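PDB 5FP1: probable TonB-dependent siderophore receptor PiuA from Acinetobacter baumannii, which probably binds iron-chelating siderophores at the outer membrane, possibly ferric enterobactin with micromolar affinity, as the first step of iron uptake. Local coordinates for residues N269-I274 and T289-K294; S327-D332 and S356-D361; Y97-R102 and M139-A144. All coordinates share one frame; numbering follows the deposited sequence.

Contact 1: N269-I274 and T289-K294; sequences NHIGTI and TAMYAK. With C8E ((hydroxyethyloxy)tri(ethyloxy)octane), chain J.
The ring of Tyr-292 meets the backbone of Gly-272 edge-on: the carbonyl O of Gly-272 lies in the ring plane 3.7 Å from CD1, and at the CD2 edge, also in plane, sits C6 of the detergent C8E. Beyond the pair, the Phe-330 ring of the next strand meets that of Tyr-292 at about 45°. The His-270 ring has CG of Lys-294 obliquely beside it and is also met by the ring of Tyr-223. This is a beta hairpin of the TonB-dependent receptor barrel, antiparallel (168°), with hydrogen-bonded pairs at His-270/Lys-294, Gly-272/Tyr-292 and Ile-274/Ala-290, each closed by two backbone bonds, such as Tyr-292 N to Gly-272 O at 2.8 Å. On the face bearing these pairs, detergent C11 reaches within 3.4 Å of Tyr-292 CB. Ile-271, Thr-273, Met-291 and Ala-293 occupy the face turned to the plug. There CG2 of Ile-271, anti to its backbone N, lies 3.7 Å from CE of Met-291, whose chain runs extended, and CG2 of Thr-273 meets CG2 of Thr-289 at 3.7 Å. Asn-269 OD1, bonded also to Ser-295 OG, accepts from a water at 2.8 Å that donates also to Lys-294 O at 3.3 Å.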
loop_
_atom_site.group_PDB
_atom_site.type_symbol
_atom_site.label_atom_id
_atom_site.label_comp_id
_atom_site.label_asym_id
_atom_site.label_seq_id
_atom_site.Cartn_x
_atom_site.Cartn_y
_atom_site.Cartn_z
ATOM N N ASN A 269 1.185 -14.828 -7.020
ATOM C CA ASN A 269 2.089 -14.641 -5.913
ATOM C C ASN A 269 2.159 -15.877 -5.030
ATOM O O ASN A 269 1.122 -16.420 -4.659
ATOM C CB ASN A 269 1.678 -13.434 -5.106
ATOM C CG ASN A 269 2.073 -12.135 -5.798
ATOM O OD1 ASN A 269 3.212 -11.672 -5.699
ATOM N ND2 ASN A 269 1.158 -11.610 -6.581
ATOM N N HIS A 270 3.393 -16.256 -4.694
ATOM C CA HIS A 270 3.671 -17.359 -3.778
ATOM C C HIS A 270 4.618 -16.841 -2.737
ATOM O O HIS A 270 5.603 -16.162 -3.078
ATOM C CB HIS A 270 4.389 -18.499 -4.507
ATOM C CG HIS A 270 3.639 -19.086 -5.650
ATOM N ND1 HIS A 270 2.994 -20.304 -5.564
ATOM C CD2 HIS A 270 3.467 -18.659 -6.928
ATOM C CE1 HIS A 270 2.440 -20.588 -6.730
ATOM N NE2 HIS A 270 2.702 -19.602 -7.571
ATOM N N ILE A 271 4.358 -17.156 -1.465
ATOM C CA ILE A 271 5.321 -16.852 -0.408
ATOM C C ILE A 271 5.469 -18.094 0.509
ATOM O O ILE A 271 4.467 -18.627 0.986
ATOM C CB ILE A 271 4.865 -15.668 0.496
ATOM C CG1 ILE A 271 4.522 -14.424 -0.331
ATOM C CG2 ILE A 271 5.953 -15.336 1.540
ATOM C CD1 ILE A 271 3.930 -13.277 0.474
ATOM N N GLY A 272 6.706 -18.499 0.752
ATOM C CA GLY A 272 7.021 -19.609 1.660
ATOM C C GLY A 272 7.912 -19.082 2.777
ATOM O O GLY A 272 8.909 -18.406 2.515
ATOM N N THR A 273 7.543 -19.367 4.022
ATOM C CA THR A 273 8.266 -18.844 5.185
ATOM C C THR A 273 8.590 -19.957 6.186
ATOM O O THR A 273 7.731 -20.782 6.486
ATOM C CB THR A 273 7.431 -17.774 5.892
ATOM O OG1 THR A 273 7.052 -16.759 4.947
ATOM C CG2 THR A 273 8.197 -17.135 6.996
ATOM N N ILE A 274 9.817 -19.936 6.701
ATOM C CA ILE A 274 10.220 -20.772 7.824
ATOM C C ILE A 274 10.729 -19.899 8.964
ATOM O O ILE A 274 11.732 -19.210 8.813
ATOM C CB ILE A 274 11.347 -21.751 7.436
ATOM C CG1 ILE A 274 10.938 -22.593 6.226
ATOM C CG2 ILE A 274 11.641 -22.672 8.619
ATOM C CD1 ILE A 274 12.106 -23.247 5.520
ATOM N N THR A 289 14.028 -15.966 10.583
ATOM C CA THR A 289 12.933 -16.058 9.636
ATOM C C THR A 289 13.530 -16.083 8.226
ATOM O O THR A 289 14.302 -15.211 7.838
ATOM C CB THR A 289 11.948 -14.896 9.800
ATOM O OG1 THR A 289 11.573 -14.742 11.173
ATOM C CG2 THR A 289 10.678 -15.109 8.944
ATOM N N ALA A 290 13.200 -17.123 7.479
ATOM C CA ALA A 290 13.614 -17.238 6.085
ATOM C C ALA A 290 12.341 -17.160 5.233
ATOM O O ALA A 290 11.362 -17.854 5.537
ATOM C CB ALA A 290 14.351 -18.565 5.871
ATOM N N MET A 291 12.336 -16.296 4.211
ATOM C CA MET A 291 11.147 -16.088 3.340
ATOM C C MET A 291 11.561 -16.149 1.882
ATOM O O MET A 291 12.545 -15.556 1.479
ATOM C CB MET A 291 10.406 -14.768 3.610
ATOM C CG MET A 291 9.482 -14.280 2.432
ATOM S SD MET A 291 8.402 -12.997 3.102
ATOM C CE MET A 291 7.935 -12.188 1.600
ATOM N N TYR A 292 10.795 -16.903 1.114
ATOM C CA TYR A 292 11.034 -17.101 -0.291
ATOM C C TYR A 292 9.775 -16.576 -0.991
ATOM O O TYR A 292 8.668 -16.986 -0.657
ATOM C CB TYR A 292 11.205 -18.604 -0.580
ATOM C CG TYR A 292 12.350 -19.292 0.185
ATOM C CD1 TYR A 292 12.185 -19.733 1.509
ATOM C CD2 TYR A 292 13.588 -19.510 -0.424
ATOM C CE1 TYR A 292 13.217 -20.345 2.196
ATOM C CE2 TYR A 292 14.628 -20.121 0.258
ATOM C CZ TYR A 292 14.427 -20.537 1.561
ATOM O OH TYR A 292 15.454 -21.142 2.227
ATOM N N ALA A 293 9.920 -15.654 -1.933
ATOM C CA ALA A 293 8.739 -15.095 -2.596
ATOM C C ALA A 293 8.882 -15.162 -4.098
ATOM O O ALA A 293 9.949 -14.906 -4.642
ATOM C CB ALA A 293 8.483 -13.659 -2.162
ATOM N N LYS A 294 7.791 -15.493 -4.769
ATOM C CA LYS A 294 7.763 -15.477 -6.224
ATOM C C LYS A 294 6.573 -14.606 -6.608
ATOM O O LYS A 294 5.480 -14.764 -6.058
ATOM C CB LYS A 294 7.604 -16.894 -6.783
ATOM C CG LYS A 294 7.349 -16.912 -8.286
ATOM C CD LYS A 294 8.317 -17.806 -9.015
ATOM C CE LYS A 294 8.139 -17.738 -10.515
ATOM N NZ LYS A 294 9.479 -17.600 -11.136
HETATM C C1 C8E J . 17.566 -14.844 -6.546
HETATM C C2 C8E J . 16.777 -14.855 -5.256
HETATM C C3 C8E J . 15.945 -16.130 -5.122
HETATM C C4 C8E J . 16.714 -17.224 -4.388
HETATM C C5 C8E J . 15.936 -18.535 -4.317
HETATM C C6 C8E J . 14.580 -18.324 -3.663
HETATM C C7 C8E J . 13.506 -17.943 -4.684
HETATM C C8 C8E J . 12.114 -18.256 -4.154
HETATM O O9 C8E J . 11.371 -18.898 -5.191
HETATM C C10 C8E J . 9.964 -19.009 -4.928
HETATM C C11 C8E J . 9.652 -19.429 -3.491
HETATM O O12 C8E J . 8.273 -19.806 -3.354
HETATM O O HOH W 1 4.776 -12.734 -3.576
#

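Contact 2: S327-D332 and S356-D361; sequences SETFTD and SKQKTD. With C8E ((hydroxyethyloxy)tri(ethyloxy)octane), chain J; C8E ((hydroxyethyloxy)tri(ethyloxy)octane), chain D.
In the beta hairpin formed by strands 315-341 and 346-368, Ser-327 to Thr-331 run antiparallel (176°) to Ser-356 to Thr-360. Glu-328/Lys-359 and Phe-330/Lys-357 are the hydrogen-bonded pairs, with four backbone bonds in all, among them Glu-328 N to Lys-359 O at 2.9 Å. Between and beside them lie the non-hydrogen-bonded pairs Ser-327/Thr-360, Thr-329/Gln-358 and Thr-331/Ser-356, where CA-H groups approach the same carbonyls; the shortest such approach runs from Ser-356 CA to Phe-330 O, 3.1 Å. The side chains of these three pairs share one face, which is largely polar.

The chain of Gln-358 is extended, CG anti to the backbone N (chi1 -175°), and crosses Thr-329 obliquely on its way to Ser-327. NE2 donates to Ser-327 OG at 2.9 Å, with the hydroxyl oxygen close to the amide plane, 14° out of it. CG of Gln-358 lies 3.2 Å from OG1 of Thr-329. Thr-331 OG1 approaches CB of Ser-356 at 3.5 Å, while the hydroxyl of Ser-356 is bonded to Ser-418 on the next strand. Thr-105 of a plug loop touches both Ser-327 and Gln-358.

Glu-328, Phe-330, Lys-357 and Lys-359 turn to the other face, where detergent lies: C1 of one C8E is 3.4 Å from Lys-359 CG, and C4 is 4.0 Å from Phe-330 CB. The charged ends reach beyond the pair, Glu-328 OE2 forming a salt bridge with Lys-294 and Lys-359 NZ bonding Thr-415 OG1. A polar face toward the plug and a detergent-contacting face on the reverse, alternating residue by residue, are typical of a transmembrane beta barrel of the outer membrane.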
loop_
_atom_site.group_PDB
_atom_site.type_symbol
_atom_site.label_atom_id
_atom_site.label_comp_id
_atom_site.label_asym_id
_atom_site.label_seq_id
_atom_site.Cartn_x
_atom_site.Cartn_y
_atom_site.Cartn_z
ATOM N N SER A 327 9.497 -12.068 -10.671
ATOM C CA SER A 327 10.439 -11.775 -9.616
ATOM C C SER A 327 10.545 -12.916 -8.603
ATOM O O SER A 327 9.543 -13.510 -8.223
ATOM C CB SER A 327 10.014 -10.501 -8.899
ATOM O OG SER A 327 10.828 -10.271 -7.754
ATOM N N GLU A 328 11.758 -13.157 -8.118
ATOM C CA GLU A 328 12.000 -14.072 -6.999
ATOM C C GLU A 328 12.843 -13.386 -5.950
ATOM O O GLU A 328 13.838 -12.718 -6.277
ATOM C CB GLU A 328 12.726 -15.354 -7.486
ATOM C CG GLU A 328 11.877 -16.091 -8.497
ATOM C CD GLU A 328 12.434 -17.464 -8.909
ATOM O OE1 GLU A 328 13.526 -17.867 -8.448
ATOM O OE2 GLU A 328 11.756 -18.126 -9.716
ATOM N N THR A 329 12.452 -13.551 -4.697
ATOM C CA THR A 329 13.169 -12.891 -3.602
ATOM C C THR A 329 13.429 -13.883 -2.473
ATOM O O THR A 329 12.561 -14.674 -2.128
ATOM C CB THR A 329 12.341 -11.717 -3.013
ATOM O OG1 THR A 329 11.905 -10.845 -4.073
ATOM C CG2 THR A 329 13.167 -10.951 -2.008
ATOM N N PHE A 330 14.622 -13.832 -1.905
ATOM C CA PHE A 330 14.925 -14.552 -0.669
ATOM C C PHE A 330 15.340 -13.547 0.382
ATOM O O PHE A 330 16.184 -12.680 0.118
ATOM C CB PHE A 330 16.090 -15.536 -0.859
ATOM C CG PHE A 330 16.571 -16.149 0.450
ATOM C CD1 PHE A 330 15.783 -17.049 1.138
ATOM C CD2 PHE A 330 17.781 -15.780 0.994
ATOM C CE1 PHE A 330 16.202 -17.592 2.350
ATOM C CE2 PHE A 330 18.204 -16.311 2.201
ATOM C CZ PHE A 330 17.401 -17.197 2.887
ATOM N N THR A 331 14.763 -13.679 1.571
ATOM C CA THR A 331 15.133 -12.829 2.700
ATOM C C THR A 331 15.379 -13.705 3.924
ATOM O O THR A 331 14.625 -14.648 4.177
ATOM C CB THR A 331 14.001 -11.817 3.002
ATOM O OG1 THR A 331 13.692 -11.075 1.813
ATOM C CG2 THR A 331 14.414 -10.838 4.109
ATOM N N ASP A 332 16.416 -13.384 4.685
ATOM C CA ASP A 332 16.608 -14.001 5.998
ATOM C C ASP A 332 16.819 -12.892 7.028
ATOM O O ASP A 332 17.662 -12.017 6.826
ATOM C CB ASP A 332 17.796 -14.939 5.988
ATOM C CG ASP A 332 17.842 -15.811 7.232
ATOM O OD1 ASP A 332 18.112 -15.268 8.337
ATOM O OD2 ASP A 332 17.517 -17.009 7.112
ATOM N N SER A 356 18.957 -9.955 1.991
ATOM C CA SER A 356 17.984 -10.306 0.947
ATOM C C SER A 356 18.554 -10.187 -0.424
ATOM O O SER A 356 19.453 -9.386 -0.681
ATOM C CB SER A 356 16.718 -9.442 1.011
ATOM O OG SER A 356 17.046 -8.101 0.836
ATOM N N LYS A 357 18.006 -10.978 -1.331
ATOM C CA LYS A 357 18.399 -10.884 -2.711
ATOM C C LYS A 357 17.185 -11.108 -3.590
ATOM O O LYS A 357 16.429 -12.064 -3.402
ATOM C CB LYS A 357 19.501 -11.884 -3.054
ATOM C CG LYS A 357 20.030 -11.680 -4.460
ATOM C CD LYS A 357 21.088 -12.721 -4.823
ATOM C CE LYS A 357 21.748 -12.372 -6.138
ATOM N NZ LYS A 357 22.980 -13.194 -6.319
ATOM N N GLN A 358 17.006 -10.204 -4.532
ATOM C CA GLN A 358 15.850 -10.232 -5.416
ATOM C C GLN A 358 16.325 -10.187 -6.850
ATOM O O GLN A 358 17.186 -9.388 -7.193
ATOM C CB GLN A 358 14.960 -9.028 -5.154
ATOM C CG GLN A 358 13.684 -9.055 -5.959
ATOM C CD GLN A 358 12.775 -7.842 -5.718
ATOM O OE1 GLN A 358 13.059 -6.933 -4.904
ATOM N NE2 GLN A 358 11.690 -7.815 -6.457
ATOM N N LYS A 359 15.715 -11.010 -7.697
ATOM C CA LYS A 359 15.996 -11.006 -9.126
ATOM C C LYS A 359 14.690 -10.934 -9.900
ATOM O O LYS A 359 13.743 -11.689 -9.640
ATOM C CB LYS A 359 16.764 -12.261 -9.564
ATOM C CG LYS A 359 18.122 -12.408 -8.885
ATOM C CD LYS A 359 19.039 -13.438 -9.560
ATOM C CE LYS A 359 19.638 -12.931 -10.880
ATOM N NZ LYS A 359 20.882 -12.098 -10.726
ATOM N N THR A 360 14.666 -10.041 -10.873
ATOM C CA THR A 360 13.437 -9.730 -11.645
ATOM C C THR A 360 13.764 -9.694 -13.111
ATOM O O THR A 360 14.757 -9.067 -13.504
ATOM C CB THR A 360 12.859 -8.337 -11.248
ATOM O OG1 THR A 360 12.496 -8.359 -9.868
ATOM C CG2 THR A 360 11.594 -7.974 -12.062
ATOM N N ASP A 361 12.941 -10.380 -13.911
ATOM C CA ASP A 361 12.909 -10.214 -15.355
ATOM C C ASP A 361 11.733 -9.314 -15.735
ATOM O O ASP A 361 10.631 -9.475 -15.210
ATOM C CB ASP A 361 12.720 -11.574 -16.047
ATOM C CG ASP A 361 13.974 -12.457 -15.980
ATOM O OD1 ASP A 361 15.076 -11.918 -15.856
ATOM O OD2 ASP A 361 13.850 -13.690 -16.102
HETATM C C1 C8E J . 17.566 -14.844 -6.546
HETATM C C2 C8E J . 16.777 -14.855 -5.256
HETATM C C3 C8E J . 15.945 -16.130 -5.122
HETATM C C4 C8E J . 16.714 -17.224 -4.388
HETATM C C5 C8E J . 15.936 -18.535 -4.317
HETATM C C6 C8E J . 14.580 -18.324 -3.663
HETATM C C7 C8E J . 13.506 -17.943 -4.684
HETATM C C8 C8E J . 12.114 -18.256 -4.154
HETATM O O9 C8E J . 11.371 -18.898 -5.191
HETATM C C10 C8E J . 9.964 -19.009 -4.928
HETATM C C11 C8E J . 9.652 -19.429 -3.491
HETATM O O12 C8E J . 8.273 -19.806 -3.354
HETATM C C1 C8E D . 9.060 -12.354 -17.346
HETATM C C2 C8E D . 9.435 -11.233 -18.293
HETATM C C3 C8E D . 9.623 -11.817 -19.687
HETATM C C4 C8E D . 8.898 -11.001 -20.737
HETATM C C5 C8E D . 9.535 -11.139 -22.111
HETATM C C6 C8E D . 9.615 -12.577 -22.592
HETATM C C7 C8E D . 10.223 -12.597 -23.983
HETATM C C8 C8E D . 9.493 -13.547 -24.919
HETATM O O9 C8E D . 10.131 -13.479 -26.197
#

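Contact 3: Y97-R102 and M139-A144; sequences YIDGIR and MISKVA
Two backbone hydrogen bonds join Tyr-97, Asp-99 and Met-139: Met-139 N donates to Tyr-97 O at 2.9 Å, from above the carbonyl plane (36° out of it), and Asp-99 N donates to Met-139 O at 2.8 Å. Ile-98 lies between Tyr-97 and Asp-99 and forms a parallel bridge with Met-139.

Beyond the bridge the carboxylate of Asp-99 takes over from the backbone and grips Ser-141 twice. OD1 accepts Ser-141 N at 2.9 Å on its syn lone pair, nearly straight at 168°, while OD2 receives the Ser-141 hydroxyl. This second bond is modelled as very short, 2.5 Å, and the exact length is doubtful. OD1 also accepts from a water, which gives its other hydrogen to Ser-141 O, so the water closes a further link between the two residues.

These bonds lie in the mixed sheet of the plug domain, where strand 96-98 runs parallel to strand 135-141 and turns back into strand 101-102. The reversal is a type I' turn from Ile-98 to Ile-101, with positive phi at Asp-99 and Gly-100. It puts Asp-99 just past the end of strand 96-98, facing Ser-141. Gly-100 N is bonded to the side chain of Asn-138, and Gly-100 O to Gln-333 of the barrel.

The one apolar contact runs from Ile-98 CD1 to Met-139 CB, 4.4 Å away. Van der Waals contacts to polar oxygens add to it: the same CD1, placed by a chi2 of 88°, lies 3.3 Å from Ser-141 OG, and CG2 of Ile-140 rests 3.9 Å from Asp-99 OD1.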
loop_
_atom_site.group_PDB
_atom_site.type_symbol
_atom_site.label_atom_id
_atom_site.label_comp_id
_atom_site.label_asym_id
_atom_site.label_seq_id
_atom_site.Cartn_x
_atom_site.Cartn_y
_atom_site.Cartn_z
ATOM N N TYR A 97 5.420 -4.449 3.495
ATOM C CA TYR A 97 5.931 -5.550 4.287
ATOM C C TYR A 97 4.826 -6.576 4.575
ATOM O O TYR A 97 3.634 -6.248 4.700
ATOM C CB TYR A 97 6.524 -5.001 5.633
ATOM C CG TYR A 97 7.792 -4.219 5.451
ATOM C CD1 TYR A 97 7.764 -2.881 5.012
ATOM C CD2 TYR A 97 9.030 -4.798 5.705
ATOM C CE1 TYR A 97 8.939 -2.183 4.763
ATOM C CE2 TYR A 97 10.202 -4.102 5.479
ATOM C CZ TYR A 97 10.159 -2.786 5.024
ATOM O OH TYR A 97 11.347 -2.112 4.779
ATOM N N ILE A 98 5.235 -7.832 4.639
ATOM C CA ILE A 98 4.380 -8.922 5.081
ATOM C C ILE A 98 5.063 -9.553 6.300
ATOM O O ILE A 98 6.183 -10.067 6.206
ATOM C CB ILE A 98 4.139 -9.949 3.954
ATOM C CG1 ILE A 98 3.328 -11.142 4.474
ATOM C CG2 ILE A 98 5.436 -10.470 3.379
ATOM C CD1 ILE A 98 1.840 -10.915 4.374
ATOM N N ASP A 99 4.406 -9.453 7.453
ATOM C CA ASP A 99 5.007 -9.869 8.733
ATOM C C ASP A 99 6.438 -9.397 8.864
ATOM O O ASP A 99 7.343 -10.157 9.244
ATOM C CB ASP A 99 4.888 -11.396 8.907
ATOM C CG ASP A 99 3.453 -11.841 8.874
ATOM O OD1 ASP A 99 2.698 -11.421 9.774
ATOM O OD2 ASP A 99 3.039 -12.527 7.906
ATOM N N GLY A 100 6.663 -8.128 8.561
ATOM C CA GLY A 100 7.985 -7.529 8.810
ATOM C C GLY A 100 9.053 -7.793 7.787
ATOM O O GLY A 100 10.190 -7.347 7.942
ATOM N N ILE A 101 8.700 -8.479 6.709
ATOM C CA ILE A 101 9.647 -8.723 5.621
ATOM C C ILE A 101 9.152 -8.024 4.367
ATOM O O ILE A 101 7.969 -8.128 4.028
ATOM C CB ILE A 101 9.792 -10.235 5.386
ATOM C CG1 ILE A 101 10.471 -10.838 6.629
ATOM C CG2 ILE A 101 10.579 -10.520 4.106
ATOM C CD1 ILE A 101 10.915 -12.278 6.488
ATOM N N ARG A 102 10.039 -7.268 3.721
ATOM C CA ARG A 102 9.667 -6.494 2.538
ATOM C C ARG A 102 9.205 -7.425 1.412
ATOM O O ARG A 102 9.855 -8.420 1.120
ATOM C CB ARG A 102 10.841 -5.654 2.034
ATOM C CG ARG A 102 10.392 -4.530 1.111
ATOM C CD ARG A 102 11.534 -3.919 0.320
ATOM N NE ARG A 102 12.595 -3.466 1.229
ATOM C CZ ARG A 102 12.810 -2.214 1.631
ATOM N NH1 ARG A 102 12.051 -1.204 1.203
ATOM N NH2 ARG A 102 13.839 -1.960 2.456
ATOM N N MET A 139 1.551 -5.856 6.664
ATOM C CA MET A 139 0.373 -6.702 6.760
ATOM C C MET A 139 0.717 -7.930 7.624
ATOM O O MET A 139 1.696 -8.625 7.371
ATOM C CB MET A 139 -0.133 -7.076 5.358
ATOM C CG MET A 139 -0.682 -5.847 4.583
ATOM S SD MET A 139 -1.004 -6.359 2.908
ATOM C CE MET A 139 -2.610 -7.050 3.155
ATOM N N ILE A 140 -0.086 -8.166 8.654
ATOM C CA ILE A 140 0.169 -9.220 9.646
ATOM C C ILE A 140 -0.711 -10.411 9.262
ATOM O O ILE A 140 -1.902 -10.256 9.119
ATOM C CB ILE A 140 -0.254 -8.777 11.062
ATOM C CG1 ILE A 140 0.401 -7.441 11.434
ATOM C CG2 ILE A 140 0.048 -9.845 12.108
ATOM C CD1 ILE A 140 1.899 -7.439 11.353
ATOM N N SER A 141 -0.107 -11.574 9.071
ATOM C CA SER A 141 -0.801 -12.730 8.513
ATOM C C SER A 141 -1.436 -13.549 9.618
ATOM O O SER A 141 -0.912 -13.621 10.739
ATOM C CB SER A 141 0.178 -13.640 7.775
ATOM O OG SER A 141 0.856 -12.944 6.764
ATOM N N LYS A 142 -2.552 -14.167 9.284
ATOM C CA LYS A 142 -3.139 -15.213 10.109
ATOM C C LYS A 142 -2.239 -16.430 10.040
ATOM O O LYS A 142 -1.956 -16.923 8.965
ATOM C CB LYS A 142 -4.495 -15.596 9.550
ATOM C CG LYS A 142 -5.542 -14.505 9.706
ATOM C CD LYS A 142 -6.764 -14.798 8.847
ATOM C CE LYS A 142 -7.878 -13.836 9.205
ATOM N NZ LYS A 142 -8.854 -13.696 8.099
ATOM N N VAL A 143 -1.848 -16.951 11.181
ATOM C CA VAL A 143 -1.099 -18.195 11.183
ATOM C C VAL A 143 -1.617 -19.227 12.229
ATOM O O VAL A 143 -2.333 -18.882 13.168
ATOM C CB VAL A 143 0.412 -17.909 11.339
ATOM C CG1 VAL A 143 0.701 -17.213 12.657
ATOM C CG2 VAL A 143 1.225 -19.187 11.204
ATOM N N ALA A 144 -1.245 -20.488 12.023
ATOM C CA ALA A 144 -1.653 -21.574 12.907
ATOM C C ALA A 144 -1.361 -21.202 14.337
ATOM O O ALA A 144 -0.285 -20.681 14.648
ATOM C CB ALA A 144 -0.921 -22.862 12.541
HETATM O O HOH W 2 1.600 -13.372 11.387
#

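Overall arrangement
Contact 3, in the plug, comes first along the chain, followed by contacts 1 and 2 in the barrel. The two hairpins of contacts 1 and 2 are consecutive: strand 284-304 of the first pairs with strand 315-341 of the second, Met-291 N probably bonding Thr-331 O, and one detergent molecule touches both. Their centres lie about 10 Å apart. The centre of contact 3 is about 11 Å and 17 Å from the centres of contacts 1 and 2, respectively. The plug turn packs against the barrel wall where Ile-98 and Ile-101 meet Met-291 and Ile-101 also meets Thr-331. Together the contacts span barrel wall with bound detergent and enclosed plug, the architecture of a TonB-dependent receptor.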